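Local coordinates for AHL synthase (Burkholderia glumae, PDB 3P2H), which probably makes an N-acyl-homoserine lactone quorum-sensing signal from a fatty acyl group on acyl-carrier protein and S-adenosylmethionine, releasing methylthioadenosine, which is bound here beside an inhibitor, at residues 25-28 / 32-35; 75-80 / 89-94. The protein carries 3 engineered substitutions. All blocks are in the same frame, centred on the assembly; numbering follows the deposited sequence.

Contact 1 of 2, residues 25-28 / 32-35; sequences RVFV and GWQL. With MTA (5'-deoxy-5'-methylthioadenosine), chain B; NOO (N-(3-oxocyclohex-1-en-1-yl)octanamide), chain C.
Val28, Phe27 and Trp33 carry most of this contact, in which the chain leaves a helix and folds back against its last turn. Val28 has CG1 anti to the backbone N (chi1 176°), which sends it to Gln34 O at 3.6 Å, while CG2, beside the backbone N, meets Gln34 NE2. Trp33 N donates to Phe27 O over 2.9 Å with an N-H...O angle of 158°. Gly32, with positive phi, makes the turn that brings Trp33 round. The two aromatic side chains then run side by side in the same direction, their ring planes 44° apart. Phe27 lays CD1 over one face of the indole, toward its rim, 3.4 Å from Trp33 CZ3, and its CB adds an off-centre CH-pi contact to the six-membered ring. The opposite indole face takes the ribose side of MTA, with Trp33 CZ2 3.5 Å from C5' of the nucleoside. Phe27 meanwhile turns a ring edge to the inhibitor, CE1 lying 3.3 Å from C4 of NOO, so the pair lines both ligand sites. The contact closes off helix 13-30 and leads into the loop before strand 53-58; strand 97-105 meets both rings, through Arg102 and, for Phe27, also Ala104.

Contact 2 of 2, residues 75-80 / 89-94; sequences RPYLLQ and DEAPRS. With MTA (5'-deoxy-5'-methylthioadenosine), chain B.
Gln80 lies against Ala91 and Arg93, reaching from the short helix to the loop that runs back past it, and nearly every atom of its side chain has a partner. Its CB sits over the centre of the Tyr77 ring, 3.3 Å above the plane, and also meets Ala91 CB at 4.0 Å. CG continues alongside the same methyl. With CG anti to the backbone N (chi1 172°) and the chain extended beyond it, the amide is carried back over the start of the helix. There OE1 accepts a long bond of 3.3 Å from Tyr77 N, which approaches from above the carbonyl plane. NE2 lies against the aliphatic part of Arg93, CG being 3.7 Å away, and donates to two waters. One passes the link on to Arg93 NE, the other to Ala91 O, so the amide is tied to the loop through solvent.

Tyr77 is the N-cap residue of helix 78-81, and the bond from its backbone N to the side chain of Gln80, three residues on, is one half of a capping box. Its phenol runs under Gln80 to the loop: it crosses Pro92 at about a right angle, and OH donates to a lone pair of Pro92 O at 2.5 Å. Ala91 CB packs 3.5 Å from that same OH. The far end of Arg93, NH2, bonds to Thr74 O, just before residues 75-80, while Leu79 N, and more weakly Leu78 N, bond to Glu99 of strand 97-105. Leu78 points CD1 at the adenine of MTA, 3.7 Å from C6.

In the fold
Contact 1 comes first along the chain, at the end of helix 13-30, and is complete before contact 2 opens between strands 64-72 and 97-105. Their centres are 24 Å apart and their nearest atoms about 6 Å, so they do not touch. MTA joins them: residues 32-35 lie against its ribose side and residues 75-80 against its adenine, while Asp45 and Gln46 add hydrogen bonds. Strand 97-105 of the mixed sheet is their shared neighbour, with Arg102 touching both Trp33 and Leu78. The nucleoside site is thus assembled from distant parts of one autoinducer synthase fold, and contact 1 also borders the inhibitor.

Contact 1 of 2, residues 25-28 / 32-35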
ATOM      1  N   ARG A  25      11.386   9.753  -4.812  1.00 17.64           N
ATOM      2  CA  ARG A  25      12.348   9.903  -3.732  1.00 20.22           C
ATOM      3  C   ARG A  25      12.437   8.687  -2.811  1.00 18.82           C
ATOM      4  O   ARG A  25      13.518   8.326  -2.358  1.00 18.03           O
ATOM      5  CB  ARG A  25      12.022  11.169  -2.935  1.00 22.11           C
ATOM      6  CG  ARG A  25      12.279  12.443  -3.746  1.00 27.08           C
ATOM      7  CD  ARG A  25      11.894  13.699  -2.986  1.00 29.86           C
ATOM      8  NE  ARG A  25      10.483  14.031  -3.151  1.00 33.38           N
ATOM      9  CZ  ARG A  25       9.726  14.532  -2.181  1.00 35.40           C
ATOM     10  NH1 ARG A  25      10.256  14.750  -0.985  1.00 35.29           N
ATOM     11  NH2 ARG A  25       8.445  14.816  -2.399  1.00 35.12           N
ATOM     12  N   VAL A  26      11.308   8.042  -2.551  1.00 17.98           N
ATOM     13  CA  VAL A  26      11.300   6.876  -1.676  1.00 16.78           C
ATOM     14  C   VAL A  26      11.733   5.578  -2.363  1.00 17.36           C
ATOM     15  O   VAL A  26      12.694   4.926  -1.946  1.00 17.09           O
ATOM     16  CB  VAL A  26       9.898   6.640  -1.071  1.00 16.49           C
ATOM     17  CG1 VAL A  26       9.896   5.340  -0.268  1.00 17.39           C
ATOM     18  CG2 VAL A  26       9.506   7.807  -0.182  1.00 18.19           C
ATOM     19  N   PHE A  27      11.025   5.210  -3.425  1.00 17.06           N
ATOM     20  CA  PHE A  27      11.304   3.969  -4.123  1.00 17.50           C
ATOM     21  C   PHE A  27      12.514   3.950  -5.034  1.00 19.23           C
ATOM     22  O   PHE A  27      13.127   2.903  -5.218  1.00 20.99           O
ATOM     23  CB  PHE A  27      10.045   3.539  -4.876  1.00 17.78           C
ATOM     24  CG  PHE A  27       8.859   3.393  -3.977  1.00 17.14           C
ATOM     25  CD1 PHE A  27       8.729   2.279  -3.155  1.00 17.72           C
ATOM     26  CD2 PHE A  27       7.926   4.413  -3.871  1.00 16.87           C
ATOM     27  CE1 PHE A  27       7.688   2.193  -2.239  1.00 18.32           C
ATOM     28  CE2 PHE A  27       6.882   4.332  -2.952  1.00 17.47           C
ATOM     29  CZ  PHE A  27       6.765   3.222  -2.136  1.00 16.79           C
ATOM     30  N   VAL A  28      12.871   5.093  -5.600  1.00 19.60           N
ATOM     31  CA  VAL A  28      14.032   5.132  -6.473  1.00 21.16           C
ATOM     32  C   VAL A  28      15.286   5.624  -5.751  1.00 23.52           C
ATOM     33  O   VAL A  28      16.326   4.964  -5.793  1.00 23.99           O
ATOM     34  CB  VAL A  28      13.764   6.005  -7.711  1.00 21.19           C
ATOM     35  CG1 VAL A  28      15.029   6.120  -8.557  1.00 21.63           C
ATOM     36  CG2 VAL A  28      12.640   5.392  -8.528  1.00 18.54           C
ATOM     37  N   GLY A  32      16.336   2.554  -4.029  1.00 26.05           N
ATOM     38  CA  GLY A  32      17.083   2.245  -5.235  1.00 26.69           C
ATOM     39  C   GLY A  32      16.479   1.198  -6.156  1.00 27.06           C
ATOM     40  O   GLY A  32      17.199   0.326  -6.654  1.00 27.10           O
ATOM     41  N   TRP A  33      15.176   1.283  -6.410  1.00 26.43           N
ATOM     42  CA  TRP A  33      14.518   0.312  -7.285  1.00 27.22           C
ATOM     43  C   TRP A  33      14.842   0.527  -8.761  1.00 28.17           C
ATOM     44  O   TRP A  33      14.668  -0.378  -9.575  1.00 28.61           O
ATOM     45  CB  TRP A  33      12.997   0.351  -7.087  1.00 25.56           C
ATOM     46  CG  TRP A  33      12.526  -0.262  -5.794  1.00 25.32           C
ATOM     47  CD1 TRP A  33      13.304  -0.762  -4.797  1.00 24.85           C
ATOM     48  CD2 TRP A  33      11.166  -0.424  -5.363  1.00 25.93           C
ATOM     49  NE1 TRP A  33      12.517  -1.223  -3.765  1.00 26.04           N
ATOM     50  CE2 TRP A  33      11.200  -1.029  -4.087  1.00 25.55           C
ATOM     51  CE3 TRP A  33       9.920  -0.115  -5.931  1.00 26.68           C
ATOM     52  CZ2 TRP A  33      10.036  -1.333  -3.365  1.00 25.26           C
ATOM     53  CZ3 TRP A  33       8.758  -0.419  -5.208  1.00 26.07           C
ATOM     54  CH2 TRP A  33       8.830  -1.020  -3.942  1.00 25.10           C
ATOM     55  N   GLN A  34      15.303   1.726  -9.104  1.00 29.01           N
ATOM     56  CA  GLN A  34      15.648   2.053 -10.486  1.00 30.09           C
ATOM     57  C   GLN A  34      16.878   2.961 -10.512  1.00 29.79           C
ATOM     58  O   GLN A  34      17.292   3.490  -9.477  1.00 28.01           O
ATOM     59  CB  GLN A  34      14.467   2.758 -11.174  1.00 31.36           C
ATOM     60  CG  GLN A  34      13.184   1.922 -11.211  1.00 34.91           C
ATOM     61  CD  GLN A  34      11.952   2.719 -11.619  1.00 37.47           C
ATOM     62  OE1 GLN A  34      10.822   2.207 -11.591  1.00 39.25           O
ATOM     63  NE2 GLN A  34      12.157   3.976 -12.000  1.00 36.73           N
ATOM     64  N   LEU A  35      17.470   3.130 -11.691  1.00 29.68           N
ATOM     65  CA  LEU A  35      18.637   4.001 -11.827  1.00 30.39           C
ATOM     66  C   LEU A  35      18.155   5.445 -11.791  1.00 29.50           C
ATOM     67  O   LEU A  35      16.985   5.719 -12.064  1.00 29.75           O
ATOM     68  CB  LEU A  35      19.367   3.735 -13.151  1.00 30.44           C
ATOM     69  CG  LEU A  35      20.083   2.393 -13.334  1.00 30.80           C
ATOM     70  CD1 LEU A  35      20.800   2.399 -14.675  1.00 32.35           C
ATOM     71  CD2 LEU A  35      21.084   2.166 -12.208  1.00 31.65           C
TER
HETATM   72  CS  MTA B 204       7.541  -4.691  -4.253  1.00 37.89           C
HETATM   73  S5' MTA B 204       9.073  -5.643  -4.029  1.00 38.86           S
HETATM   74  C5' MTA B 204      10.299  -4.498  -4.730  1.00 34.43           C
HETATM   75  C4' MTA B 204      10.648  -4.838  -6.180  1.00 32.50           C
HETATM   76  O4' MTA B 204       9.432  -4.710  -6.969  1.00 31.04           O
HETATM   77  C2' MTA B 204      10.876  -3.078  -7.818  1.00 30.42           C
HETATM   78  O2' MTA B 204      11.676  -2.547  -8.879  1.00 33.33           O
HETATM   79  C3' MTA B 204      11.678  -3.823  -6.695  1.00 30.96           C
HETATM   80  O3' MTA B 204      12.779  -4.528  -7.282  1.00 32.15           O
HETATM   81  C1' MTA B 204       9.842  -4.139  -8.239  1.00 27.90           C
HETATM   82  N9  MTA B 204       8.656  -3.545  -8.890  1.00 25.22           N
HETATM   83  C8  MTA B 204       7.780  -2.631  -8.355  1.00 23.93           C
HETATM   84  N7  MTA B 204       6.846  -2.325  -9.203  1.00 24.17           N
HETATM   85  C5  MTA B 204       7.053  -3.024 -10.350  1.00 24.19           C
HETATM   86  C6  MTA B 204       6.384  -3.118 -11.616  1.00 23.24           C
HETATM   87  N6  MTA B 204       5.246  -2.370 -11.856  1.00 23.54           N
HETATM   88  N1  MTA B 204       6.893  -3.959 -12.576  1.00 22.51           N
HETATM   89  C2  MTA B 204       8.015  -4.707 -12.362  1.00 23.30           C
HETATM   90  N3  MTA B 204       8.659  -4.623 -11.160  1.00 22.98           N
HETATM   91  C4  MTA B 204       8.231  -3.823 -10.156  1.00 23.94           C
HETATM   92  C1  NOO C 300       8.982   0.187   3.265  1.00 40.41           C
HETATM   93  O1  NOO C 300       9.581  -0.169   4.275  1.00 41.44           O
HETATM   94  C2  NOO C 300       7.804  -0.593   2.696  1.00 39.87           C
HETATM   95  C3  NOO C 300       7.513  -0.611   1.325  1.00 40.01           C
HETATM   96  C4  NOO C 300       8.293   0.366   0.422  1.00 40.85           C
HETATM   97  C5  NOO C 300       8.751   1.702   1.131  1.00 40.83           C
HETATM   98  C6  NOO C 300       9.453   1.467   2.504  1.00 40.21           C
HETATM   99  N7  NOO C 300       6.539  -1.484   0.679  1.00 39.44           N
HETATM  100  C8  NOO C 300       5.530  -1.309  -0.304  1.00 38.91           C
HETATM  101  O8  NOO C 300       5.707  -0.782  -1.398  1.00 39.35           O
HETATM  102  C9  NOO C 300       4.095  -1.807  -0.023  1.00 37.38           C
HETATM  103  C10 NOO C 300       3.816  -2.742   1.182  1.00 37.02           C
HETATM  104  C11 NOO C 300       2.589  -3.641   0.869  1.00 34.23           C
HETATM  105  C12 NOO C 300       1.683  -3.857   2.094  1.00 33.44           C
HETATM  106  C13 NOO C 300       0.548  -4.854   1.776  1.00 31.80           C
HETATM  107  C14 NOO C 300       0.141  -5.666   3.020  1.00 27.57           C
HETATM  108  C15 NOO C 300      -1.131  -6.483   2.771  1.00 25.11           C

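Contact 2 of 2, residues 75-80 / 89-94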
ATOM      1  N   ARG A  75      -9.205  -6.672 -10.877  1.00 17.14           N
ATOM      2  CA  ARG A  75      -8.556  -6.014 -12.006  1.00 18.37           C
ATOM      3  C   ARG A  75      -7.066  -6.300 -11.895  1.00 17.18           C
ATOM      4  O   ARG A  75      -6.597  -6.757 -10.856  1.00 17.59           O
ATOM      5  CB  ARG A  75      -8.821  -4.506 -11.989  1.00 19.34           C
ATOM      6  CG  ARG A  75     -10.269  -4.146 -12.300  1.00 24.11           C
ATOM      7  CD  ARG A  75     -10.451  -2.653 -12.543  1.00 28.42           C
ATOM      8  NE  ARG A  75     -11.866  -2.319 -12.664  1.00 34.49           N
ATOM      9  CZ  ARG A  75     -12.342  -1.102 -12.907  1.00 36.95           C
ATOM     10  NH1 ARG A  75     -11.516  -0.074 -13.060  1.00 38.54           N
ATOM     11  NH2 ARG A  75     -13.654  -0.915 -12.993  1.00 38.59           N
ATOM     12  N   PRO A  76      -6.302  -6.043 -12.965  1.00 16.90           N
ATOM     13  CA  PRO A  76      -4.859  -6.299 -12.942  1.00 16.51           C
ATOM     14  C   PRO A  76      -4.134  -5.680 -11.751  1.00 15.05           C
ATOM     15  O   PRO A  76      -4.388  -4.529 -11.403  1.00 14.23           O
ATOM     16  CB  PRO A  76      -4.387  -5.709 -14.267  1.00 16.78           C
ATOM     17  CG  PRO A  76      -5.574  -5.927 -15.168  1.00 18.70           C
ATOM     18  CD  PRO A  76      -6.720  -5.514 -14.278  1.00 17.81           C
ATOM     19  N   TYR A  77      -3.252  -6.455 -11.122  1.00 14.36           N
ATOM     20  CA  TYR A  77      -2.460  -5.951  -9.999  1.00 14.83           C
ATOM     21  C   TYR A  77      -1.028  -6.518  -9.941  1.00 14.29           C
ATOM     22  O   TYR A  77      -0.723  -7.542 -10.549  1.00 13.21           O
ATOM     23  CB  TYR A  77      -3.197  -6.128  -8.664  1.00 13.61           C
ATOM     24  CG  TYR A  77      -3.514  -7.536  -8.202  1.00 12.83           C
ATOM     25  CD1 TYR A  77      -4.587  -8.257  -8.737  1.00 12.82           C
ATOM     26  CD2 TYR A  77      -2.804  -8.106  -7.149  1.00 12.62           C
ATOM     27  CE1 TYR A  77      -4.950  -9.511  -8.213  1.00 11.85           C
ATOM     28  CE2 TYR A  77      -3.152  -9.348  -6.624  1.00 11.75           C
ATOM     29  CZ  TYR A  77      -4.226 -10.043  -7.153  1.00 12.91           C
ATOM     30  OH  TYR A  77      -4.585 -11.245  -6.582  1.00 13.61           O
ATOM     31  N   LEU A  78      -0.160  -5.820  -9.216  1.00 15.36           N
ATOM     32  CA  LEU A  78       1.262  -6.154  -9.107  1.00 14.94           C
ATOM     33  C   LEU A  78       1.657  -7.576  -8.698  1.00 14.51           C
ATOM     34  O   LEU A  78       2.390  -8.250  -9.418  1.00 13.47           O
ATOM     35  CB  LEU A  78       1.939  -5.131  -8.182  1.00 18.09           C
ATOM     36  CG  LEU A  78       3.468  -5.105  -8.096  1.00 20.83           C
ATOM     37  CD1 LEU A  78       4.064  -5.067  -9.493  1.00 23.12           C
ATOM     38  CD2 LEU A  78       3.912  -3.888  -7.292  1.00 23.06           C
ATOM     39  N   LEU A  79       1.195  -8.030  -7.542  1.00 14.34           N
ATOM     40  CA  LEU A  79       1.527  -9.370  -7.069  1.00 15.46           C
ATOM     41  C   LEU A  79       1.061 -10.421  -8.078  1.00 15.75           C
ATOM     42  O   LEU A  79       1.765 -11.381  -8.380  1.00 16.40           O
ATOM     43  CB  LEU A  79       0.860  -9.604  -5.705  1.00 16.13           C
ATOM     44  CG  LEU A  79       1.026 -10.956  -5.003  1.00 18.01           C
ATOM     45  CD1 LEU A  79       2.507 -11.304  -4.846  1.00 17.24           C
ATOM     46  CD2 LEU A  79       0.337 -10.899  -3.644  1.00 20.19           C
ATOM     47  N   GLN A  80      -0.135 -10.213  -8.609  1.00 16.94           N
ATOM     48  CA  GLN A  80      -0.737 -11.124  -9.571  1.00 16.18           C
ATOM     49  C   GLN A  80       0.060 -11.303 -10.852  1.00 16.47           C
ATOM     50  O   GLN A  80       0.395 -12.425 -11.229  1.00 16.92           O
ATOM     51  CB  GLN A  80      -2.135 -10.627  -9.918  1.00 16.83           C
ATOM     52  CG  GLN A  80      -2.816 -11.368 -11.054  1.00 18.36           C
ATOM     53  CD  GLN A  80      -4.068 -10.653 -11.515  1.00 18.62           C
ATOM     54  OE1 GLN A  80      -4.005  -9.519 -11.986  1.00 18.25           O
ATOM     55  NE2 GLN A  80      -5.214 -11.308 -11.373  1.00 17.77           N
ATOM     56  N   ASP A  89      -0.451 -19.996  -3.033  1.00 28.82           N
ATOM     57  CA  ASP A  89      -1.557 -20.359  -3.912  1.00 30.36           C
ATOM     58  C   ASP A  89      -1.711 -19.371  -5.067  1.00 30.24           C
ATOM     59  O   ASP A  89      -0.975 -18.391  -5.162  1.00 30.21           O
ATOM     60  CB  ASP A  89      -2.852 -20.406  -3.108  1.00 31.21           C
ATOM     61  CG  ASP A  89      -2.751 -21.323  -1.906  1.00 31.85           C
ATOM     62  OD1 ASP A  89      -2.371 -22.495  -2.090  1.00 31.47           O
ATOM     63  OD2 ASP A  89      -3.053 -20.871  -0.785  1.00 33.76           O
ATOM     64  N   GLU A  90      -2.673 -19.628  -5.945  1.00 29.30           N
ATOM     65  CA  GLU A  90      -2.909 -18.738  -7.078  1.00 28.56           C
ATOM     66  C   GLU A  90      -3.425 -17.377  -6.591  1.00 26.89           C
ATOM     67  O   GLU A  90      -4.116 -17.295  -5.573  1.00 26.34           O
ATOM     68  CB  GLU A  90      -3.918 -19.370  -8.037  1.00 30.67           C
ATOM     69  CG  GLU A  90      -4.344 -18.452  -9.177  1.00 34.06           C
ATOM     70  CD  GLU A  90      -5.244 -19.152 -10.172  1.00 36.76           C
ATOM     71  OE1 GLU A  90      -6.164 -19.882  -9.730  1.00 36.47           O
ATOM     72  OE2 GLU A  90      -5.038 -18.962 -11.395  1.00 38.01           O
ATOM     73  N   ALA A  91      -3.079 -16.315  -7.317  1.00 24.76           N
ATOM     74  CA  ALA A  91      -3.487 -14.963  -6.955  1.00 22.31           C
ATOM     75  C   ALA A  91      -4.999 -14.810  -6.987  1.00 20.69           C
ATOM     76  O   ALA A  91      -5.649 -15.157  -7.968  1.00 19.85           O
ATOM     77  CB  ALA A  91      -2.841 -13.949  -7.893  1.00 23.35           C
ATOM     78  N   PRO A  92      -5.575 -14.264  -5.911  1.00 19.16           N
ATOM     79  CA  PRO A  92      -7.018 -14.068  -5.818  1.00 19.54           C
ATOM     80  C   PRO A  92      -7.602 -12.987  -6.725  1.00 19.65           C
ATOM     81  O   PRO A  92      -6.944 -11.993  -7.049  1.00 19.23           O
ATOM     82  CB  PRO A  92      -7.215 -13.737  -4.342  1.00 20.20           C
ATOM     83  CG  PRO A  92      -5.969 -12.951  -4.032  1.00 20.04           C
ATOM     84  CD  PRO A  92      -4.897 -13.781  -4.694  1.00 18.65           C
ATOM     85  N   ARG A  93      -8.837 -13.220  -7.153  1.00 17.98           N
ATOM     86  CA  ARG A  93      -9.596 -12.273  -7.959  1.00 18.13           C
ATOM     87  C   ARG A  93     -10.928 -12.290  -7.238  1.00 17.67           C
ATOM     88  O   ARG A  93     -11.786 -13.127  -7.506  1.00 16.96           O
ATOM     89  CB  ARG A  93      -9.757 -12.745  -9.405  1.00 19.30           C
ATOM     90  CG  ARG A  93      -8.476 -12.672 -10.227  1.00 20.07           C
ATOM     91  CD  ARG A  93      -8.764 -12.785 -11.723  1.00 22.89           C
ATOM     92  NE  ARG A  93      -9.462 -11.603 -12.234  1.00 24.84           N
ATOM     93  CZ  ARG A  93     -10.684 -11.616 -12.759  1.00 23.69           C
ATOM     94  NH1 ARG A  93     -11.361 -12.751 -12.847  1.00 23.49           N
ATOM     95  NH2 ARG A  93     -11.229 -10.490 -13.198  1.00 23.44           N
ATOM     96  N   SER A  94     -11.079 -11.374  -6.289  1.00 18.19           N
ATOM     97  CA  SER A  94     -12.284 -11.309  -5.484  1.00 18.96           C
ATOM     98  C   SER A  94     -12.652  -9.886  -5.108  1.00 19.47           C
ATOM     99  O   SER A  94     -11.786  -9.030  -4.924  1.00 19.76           O
ATOM    100  CB  SER A  94     -12.073 -12.146  -4.211  1.00 19.15           C
ATOM    101  OG  SER A  94     -12.990 -11.802  -3.188  1.00 19.57           O
TER
HETATM  102  CS  MTA B 204       7.541  -4.691  -4.253  1.00 37.89           C
HETATM  103  S5' MTA B 204       9.073  -5.643  -4.029  1.00 38.86           S
HETATM  104  C5' MTA B 204      10.299  -4.498  -4.730  1.00 34.43           C
HETATM  105  C4' MTA B 204      10.648  -4.838  -6.180  1.00 32.50           C
HETATM  106  O4' MTA B 204       9.432  -4.710  -6.969  1.00 31.04           O
HETATM  107  C2' MTA B 204      10.876  -3.078  -7.818  1.00 30.42           C
HETATM  108  O2' MTA B 204      11.676  -2.547  -8.879  1.00 33.33           O
HETATM  109  C3' MTA B 204      11.678  -3.823  -6.695  1.00 30.96           C
HETATM  110  O3' MTA B 204      12.779  -4.528  -7.282  1.00 32.15           O
HETATM  111  C1' MTA B 204       9.842  -4.139  -8.239  1.00 27.90           C
HETATM  112  N9  MTA B 204       8.656  -3.545  -8.890  1.00 25.22           N
HETATM  113  C8  MTA B 204       7.780  -2.631  -8.355  1.00 23.93           C
HETATM  114  N7  MTA B 204       6.846  -2.325  -9.203  1.00 24.17           N
HETATM  115  C5  MTA B 204       7.053  -3.024 -10.350  1.00 24.19           C
HETATM  116  C6  MTA B 204       6.384  -3.118 -11.616  1.00 23.24           C
HETATM  117  N6  MTA B 204       5.246  -2.370 -11.856  1.00 23.54           N
HETATM  118  N1  MTA B 204       6.893  -3.959 -12.576  1.00 22.51           N
HETATM  119  C2  MTA B 204       8.015  -4.707 -12.362  1.00 23.30           C
HETATM  120  N3  MTA B 204       8.659  -4.623 -11.160  1.00 22.98           N
HETATM  121  C4  MTA B 204       8.231  -3.823 -10.156  1.00 23.94           C
HETATM  122  O   HOH W   1      -7.610  -9.649 -12.053  1.00 14.41           O
HETATM  123  O   HOH W   2      -5.264 -13.965 -10.610  1.00 18.00           O